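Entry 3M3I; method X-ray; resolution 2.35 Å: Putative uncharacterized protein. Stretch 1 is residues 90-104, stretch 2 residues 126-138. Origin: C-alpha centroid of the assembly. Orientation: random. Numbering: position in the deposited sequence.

Stretch 1 (90-104) DPLQLHVILKDPQDE
Stretch 2 126-138: PKYQVYRRVLVGA

Two antiparallel strands, 92-98 and 130-136, lie in one sheet, their N-to-C directions 153° apart and their axes 4.6 Å apart at closest approach. The register pairs Leu-92 with Val-136, Leu-94 with Val-134 and Val-96 with Arg-132 as hydrogen-bonded pairs, CA atoms 5.0 to 5.2 Å apart. Between them sit the non-hydrogen-bonded pairs Gln-93 with Leu-135, His-95 with Arg-133 and Ile-97 with Tyr-131. Extended phi/psi values, near -100/120, carry the ladder: Leu-92 N to Val-136 O is 2.8 Å, Val-136 N to Leu-92 O 2.7 Å, Leu-94 N to Val-134 O 2.6 Å, Val-134 N to Leu-94 O 3.0 Å, Val-96 N to Arg-132 O 3.0 Å and Arg-132 N to Val-96 O 2.9 Å. Leu-98 N adds a bond to Val-130 O at 3.1 Å. The contact buries 1188 Å² in all, with Tyr-128, Leu-94, Ile-97 and Val-136 buried while Lys-99 and Lys-127 stay exposed.

Tyr-128 gives the most surface to the contact, 97 Å². It takes a left-handed backbone, 59/41, outside the strand, and its N still reaches Lys-99 O at 3.2 Å. With chi1 m and chi2 -73°, its ring offers a face to Lys-99, whose CA stands 3.9 Å from the ring centroid, while Ile-97 CG2 packs 4.0 Å from its CD1. A broad aromatic suits this place because it covers backbone and aliphatic carbon together.

Arg-132, covering 80 Å², joins the face bearing Leu-92, Leu-94, Val-96, Val-134 and Val-136. Its chi1 is m and chi2 -142°. Arg-132 CG and CD each lie 4.4 Å from Leu-98 CD1, so the aliphatic stem skirts the leucine while NE forms a salt bridge with Asp-103 OD2 at 3.2 Å. On this face Leu-94 CD1 meets Val-136 CG2 at 3.5 Å; the branched valines, all chi1 t, fit the extended backbone.

Lys-99, covering 78 Å², has its chi angles all t, and its CG lies 3.8 Å from Tyr-128 CZ: the aliphatic stem can cover the ring while the amine remains free to meet solvent. Nearby, Lys-127 NZ forms a salt bridge with Asp-100 OD1 at 3.0 Å.

The other face carries Gln-93, His-95, Ile-97, Tyr-131, Arg-133 and Leu-135. Tyr-131, chi1 t, slants along the strand so that its OH accepts a weak hydrogen bond from His-95 ND1 at 2.9 Å.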

# COMPACT_ATOMS: atom_id res chain seq x y z
N ASP A 90 0.35 -15.96 6.67
CA ASP A 90 0.21 -16.68 5.41
C ASP A 90 -0.07 -15.77 4.18
O ASP A 90 -0.58 -14.63 4.33
CB ASP A 90 -0.94 -17.69 5.50
CG ASP A 90 -0.69 -18.77 6.54
OD1 ASP A 90 0.42 -19.35 6.60
OD2 ASP A 90 -1.65 -19.06 7.30
N PRO A 91 0.23 -16.29 2.97
CA PRO A 91 -0.26 -15.66 1.75
C PRO A 91 -1.76 -15.55 1.73
O PRO A 91 -2.46 -16.44 2.21
CB PRO A 91 0.18 -16.61 0.64
CG PRO A 91 0.63 -17.83 1.30
CD PRO A 91 1.10 -17.42 2.66
N LEU A 92 -2.24 -14.46 1.15
CA LEU A 92 -3.66 -14.20 0.98
C LEU A 92 -4.03 -14.61 -0.45
O LEU A 92 -3.44 -14.10 -1.41
CB LEU A 92 -3.91 -12.71 1.18
CG LEU A 92 -5.30 -12.22 1.55
CD1 LEU A 92 -5.44 -12.11 3.05
CD2 LEU A 92 -5.54 -10.87 0.91
N GLN A 93 -4.99 -15.51 -0.59
CA GLN A 93 -5.45 -15.91 -1.90
C GLN A 93 -6.60 -15.02 -2.31
O GLN A 93 -7.65 -15.00 -1.65
CB GLN A 93 -5.86 -17.37 -1.94
CG GLN A 93 -6.13 -17.85 -3.35
CD GLN A 93 -6.48 -19.31 -3.43
OE1 GLN A 93 -5.98 -20.13 -2.67
NE2 GLN A 93 -7.33 -19.66 -4.37
N LEU A 94 -6.38 -14.27 -3.38
CA LEU A 94 -7.36 -13.36 -3.93
C LEU A 94 -8.05 -14.09 -5.07
O LEU A 94 -7.38 -14.69 -5.92
CB LEU A 94 -6.68 -12.10 -4.47
CG LEU A 94 -6.43 -10.95 -3.52
CD1 LEU A 94 -5.48 -9.94 -4.15
CD2 LEU A 94 -7.76 -10.29 -3.19
N HIS A 95 -9.37 -14.03 -5.07
CA HIS A 95 -10.19 -14.67 -6.09
C HIS A 95 -10.81 -13.55 -6.91
O HIS A 95 -11.77 -12.94 -6.46
CB HIS A 95 -11.29 -15.51 -5.43
CG HIS A 95 -10.77 -16.58 -4.52
ND1 HIS A 95 -10.98 -17.92 -4.74
CD2 HIS A 95 -10.06 -16.50 -3.37
CE1 HIS A 95 -10.42 -18.62 -3.77
NE2 HIS A 95 -9.85 -17.78 -2.93
N VAL A 96 -10.27 -13.29 -8.09
CA VAL A 96 -10.65 -12.10 -8.86
C VAL A 96 -11.35 -12.49 -10.17
O VAL A 96 -10.74 -13.10 -11.04
CB VAL A 96 -9.40 -11.25 -9.21
CG1 VAL A 96 -9.78 -9.99 -9.95
CG2 VAL A 96 -8.62 -10.89 -7.94
N ILE A 97 -12.63 -12.14 -10.32
CA ILE A 97 -13.30 -12.27 -11.60
C ILE A 97 -13.29 -10.89 -12.25
O ILE A 97 -13.90 -9.96 -11.73
CB ILE A 97 -14.75 -12.78 -11.48
CG1 ILE A 97 -14.83 -14.03 -10.59
CG2 ILE A 97 -15.30 -13.08 -12.87
CD1 ILE A 97 -16.21 -14.28 -9.99
N LEU A 98 -12.58 -10.73 -13.36
CA LEU A 98 -12.43 -9.41 -13.98
C LEU A 98 -13.63 -9.12 -14.85
O LEU A 98 -14.16 -10.03 -15.46
CB LEU A 98 -11.17 -9.37 -14.86
CG LEU A 98 -9.84 -9.78 -14.23
CD1 LEU A 98 -8.80 -9.94 -15.35
CD2 LEU A 98 -9.36 -8.76 -13.20
N LYS A 99 -14.05 -7.86 -14.90
CA LYS A 99 -15.11 -7.42 -15.83
C LYS A 99 -14.64 -7.54 -17.28
O LYS A 99 -15.39 -7.96 -18.14
CB LYS A 99 -15.51 -5.98 -15.52
CG LYS A 99 -16.80 -5.54 -16.17
CD LYS A 99 -17.21 -4.19 -15.61
CE LYS A 99 -18.61 -3.78 -16.02
NZ LYS A 99 -19.10 -2.59 -15.25
N ASP A 100 -13.41 -7.11 -17.53
CA ASP A 100 -12.66 -7.49 -18.74
C ASP A 100 -11.24 -7.78 -18.29
O ASP A 100 -10.84 -7.34 -17.21
CB ASP A 100 -12.63 -6.37 -19.78
CG ASP A 100 -13.93 -5.60 -19.87
OD1 ASP A 100 -14.73 -5.87 -20.80
OD2 ASP A 100 -14.14 -4.70 -19.03
N PRO A 101 -10.45 -8.52 -19.10
CA PRO A 101 -9.00 -8.65 -18.86
C PRO A 101 -8.28 -7.31 -18.55
O PRO A 101 -7.48 -6.82 -19.35
CB PRO A 101 -8.50 -9.26 -20.16
CG PRO A 101 -9.65 -10.11 -20.62
CD PRO A 101 -10.91 -9.42 -20.17
N GLN A 102 -8.55 -6.76 -17.35
CA GLN A 102 -8.23 -5.36 -17.02
C GLN A 102 -7.00 -5.19 -16.13
O GLN A 102 -6.82 -4.13 -15.52
CB GLN A 102 -9.46 -4.69 -16.39
CG GLN A 102 -10.44 -4.23 -17.46
CD GLN A 102 -11.83 -3.96 -16.96
OE1 GLN A 102 -12.24 -4.45 -15.91
NE2 GLN A 102 -12.59 -3.17 -17.72
N ASP A 103 -6.16 -6.22 -16.07
CA ASP A 103 -4.87 -6.17 -15.39
C ASP A 103 -3.88 -5.34 -16.20
O ASP A 103 -3.05 -4.64 -15.62
CB ASP A 103 -4.30 -7.58 -15.21
CG ASP A 103 -5.13 -8.46 -14.29
OD1 ASP A 103 -6.00 -7.94 -13.55
OD2 ASP A 103 -4.91 -9.69 -14.29
N GLU A 104 -3.97 -5.44 -17.52
CA GLU A 104 -2.97 -4.85 -18.44
C GLU A 104 -3.05 -3.33 -18.45
O GLU A 104 -2.04 -2.65 -18.62
CB GLU A 104 -3.15 -5.37 -19.88
CG GLU A 104 -3.49 -6.87 -20.07
CD GLU A 104 -2.46 -7.82 -19.46
OE1 GLU A 104 -1.25 -7.51 -19.51
OE2 GLU A 104 -2.87 -8.89 -18.96
N PRO A 126 -18.82 -9.97 -24.08
CA PRO A 126 -19.42 -10.59 -22.88
C PRO A 126 -18.51 -10.49 -21.66
O PRO A 126 -17.34 -10.86 -21.75
CB PRO A 126 -19.62 -12.06 -23.28
CG PRO A 126 -18.85 -12.26 -24.54
CD PRO A 126 -18.70 -10.93 -25.20
N LYS A 127 -19.04 -9.99 -20.54
CA LYS A 127 -18.23 -9.62 -19.36
C LYS A 127 -18.02 -10.77 -18.37
O LYS A 127 -18.67 -11.81 -18.45
CB LYS A 127 -18.87 -8.45 -18.60
CG LYS A 127 -19.25 -7.26 -19.45
CD LYS A 127 -18.05 -6.65 -20.17
CE LYS A 127 -18.40 -5.32 -20.82
NZ LYS A 127 -17.43 -4.96 -21.88
N TYR A 128 -17.09 -10.55 -17.44
CA TYR A 128 -16.81 -11.46 -16.32
C TYR A 128 -16.39 -12.88 -16.70
O TYR A 128 -16.77 -13.85 -16.05
CB TYR A 128 -17.99 -11.45 -15.33
CG TYR A 128 -18.13 -10.10 -14.65
CD1 TYR A 128 -17.23 -9.69 -13.68
CD2 TYR A 128 -19.13 -9.21 -15.02
CE1 TYR A 128 -17.34 -8.47 -13.07
CE2 TYR A 128 -19.23 -7.98 -14.41
CZ TYR A 128 -18.33 -7.62 -13.44
OH TYR A 128 -18.43 -6.39 -12.84
N GLN A 129 -15.55 -12.98 -17.72
CA GLN A 129 -15.13 -14.29 -18.23
C GLN A 129 -13.84 -14.83 -17.62
O GLN A 129 -13.65 -16.05 -17.60
CB GLN A 129 -14.98 -14.26 -19.74
CG GLN A 129 -16.28 -14.02 -20.46
CD GLN A 129 -16.26 -14.58 -21.84
OE1 GLN A 129 -16.37 -15.79 -22.02
NE2 GLN A 129 -16.10 -13.71 -22.83
N VAL A 130 -12.97 -13.95 -17.14
CA VAL A 130 -11.63 -14.34 -16.71
C VAL A 130 -11.48 -14.42 -15.19
O VAL A 130 -11.44 -13.41 -14.51
CB VAL A 130 -10.55 -13.39 -17.31
CG1 VAL A 130 -9.16 -13.74 -16.80
CG2 VAL A 130 -10.57 -13.47 -18.84
N TYR A 131 -11.36 -15.65 -14.68
CA TYR A 131 -11.07 -15.88 -13.28
C TYR A 131 -9.56 -15.95 -13.07
O TYR A 131 -8.84 -16.67 -13.78
CB TYR A 131 -11.74 -17.18 -12.80
CG TYR A 131 -11.41 -17.59 -11.38
CD1 TYR A 131 -11.40 -16.66 -10.34
CD2 TYR A 131 -11.13 -18.90 -11.07
CE1 TYR A 131 -11.10 -17.04 -9.05
CE2 TYR A 131 -10.83 -19.29 -9.78
CZ TYR A 131 -10.82 -18.35 -8.77
OH TYR A 131 -10.52 -18.75 -7.49
N ARG A 132 -9.08 -15.18 -12.09
CA ARG A 132 -7.66 -15.15 -11.75
C ARG A 132 -7.46 -15.40 -10.27
O ARG A 132 -8.00 -14.67 -9.43
CB ARG A 132 -7.05 -13.81 -12.15
CG ARG A 132 -7.04 -13.59 -13.67
CD ARG A 132 -5.78 -12.89 -14.11
NE ARG A 132 -5.78 -12.56 -15.54
CZ ARG A 132 -5.55 -13.42 -16.53
NH1 ARG A 132 -5.32 -14.71 -16.28
NH2 ARG A 132 -5.56 -12.99 -17.78
N ARG A 133 -6.71 -16.45 -9.96
CA ARG A 133 -6.28 -16.74 -8.60
C ARG A 133 -4.93 -16.08 -8.38
O ARG A 133 -3.97 -16.34 -9.11
CB ARG A 133 -6.21 -18.25 -8.38
CG ARG A 133 -5.61 -18.70 -7.04
CD ARG A 133 -5.60 -20.23 -6.94
NE ARG A 133 -4.75 -20.72 -5.86
CZ ARG A 133 -3.42 -20.80 -5.90
NH1 ARG A 133 -2.75 -20.42 -6.99
NH2 ARG A 133 -2.74 -21.26 -4.85
N VAL A 134 -4.85 -15.20 -7.38
CA VAL A 134 -3.61 -14.50 -7.07
C VAL A 134 -3.27 -14.71 -5.60
O VAL A 134 -4.12 -14.55 -4.73
CB VAL A 134 -3.75 -13.00 -7.37
CG1 VAL A 134 -2.49 -12.24 -7.00
CG2 VAL A 134 -4.08 -12.79 -8.84
N LEU A 135 -2.02 -15.08 -5.33
CA LEU A 135 -1.52 -15.18 -3.96
C LEU A 135 -0.76 -13.91 -3.63
O LEU A 135 0.24 -13.65 -4.24
CB LEU A 135 -0.58 -16.37 -3.80
CG LEU A 135 -1.21 -17.76 -3.86
CD1 LEU A 135 -0.16 -18.81 -4.19
CD2 LEU A 135 -1.90 -18.08 -2.57
N VAL A 136 -1.26 -13.11 -2.69
CA VAL A 136 -0.53 -11.95 -2.16
C VAL A 136 0.33 -12.45 -1.01
O VAL A 136 -0.20 -12.94 -0.01
CB VAL A 136 -1.52 -10.86 -1.66
CG1 VAL A 136 -0.77 -9.74 -0.87
CG2 VAL A 136 -2.28 -10.28 -2.82
N GLY A 137 1.65 -12.37 -1.16
CA GLY A 137 2.56 -12.99 -0.17
C GLY A 137 4.01 -12.59 -0.38
O GLY A 137 4.31 -11.80 -1.28
N ALA A 138 4.90 -13.15 0.44
CA ALA A 138 6.32 -12.77 0.46
C ALA A 138 7.29 -13.83 -0.09
O ALA A 138 8.50 -13.60 -0.15
CB ALA A 138 6.74 -12.39 1.89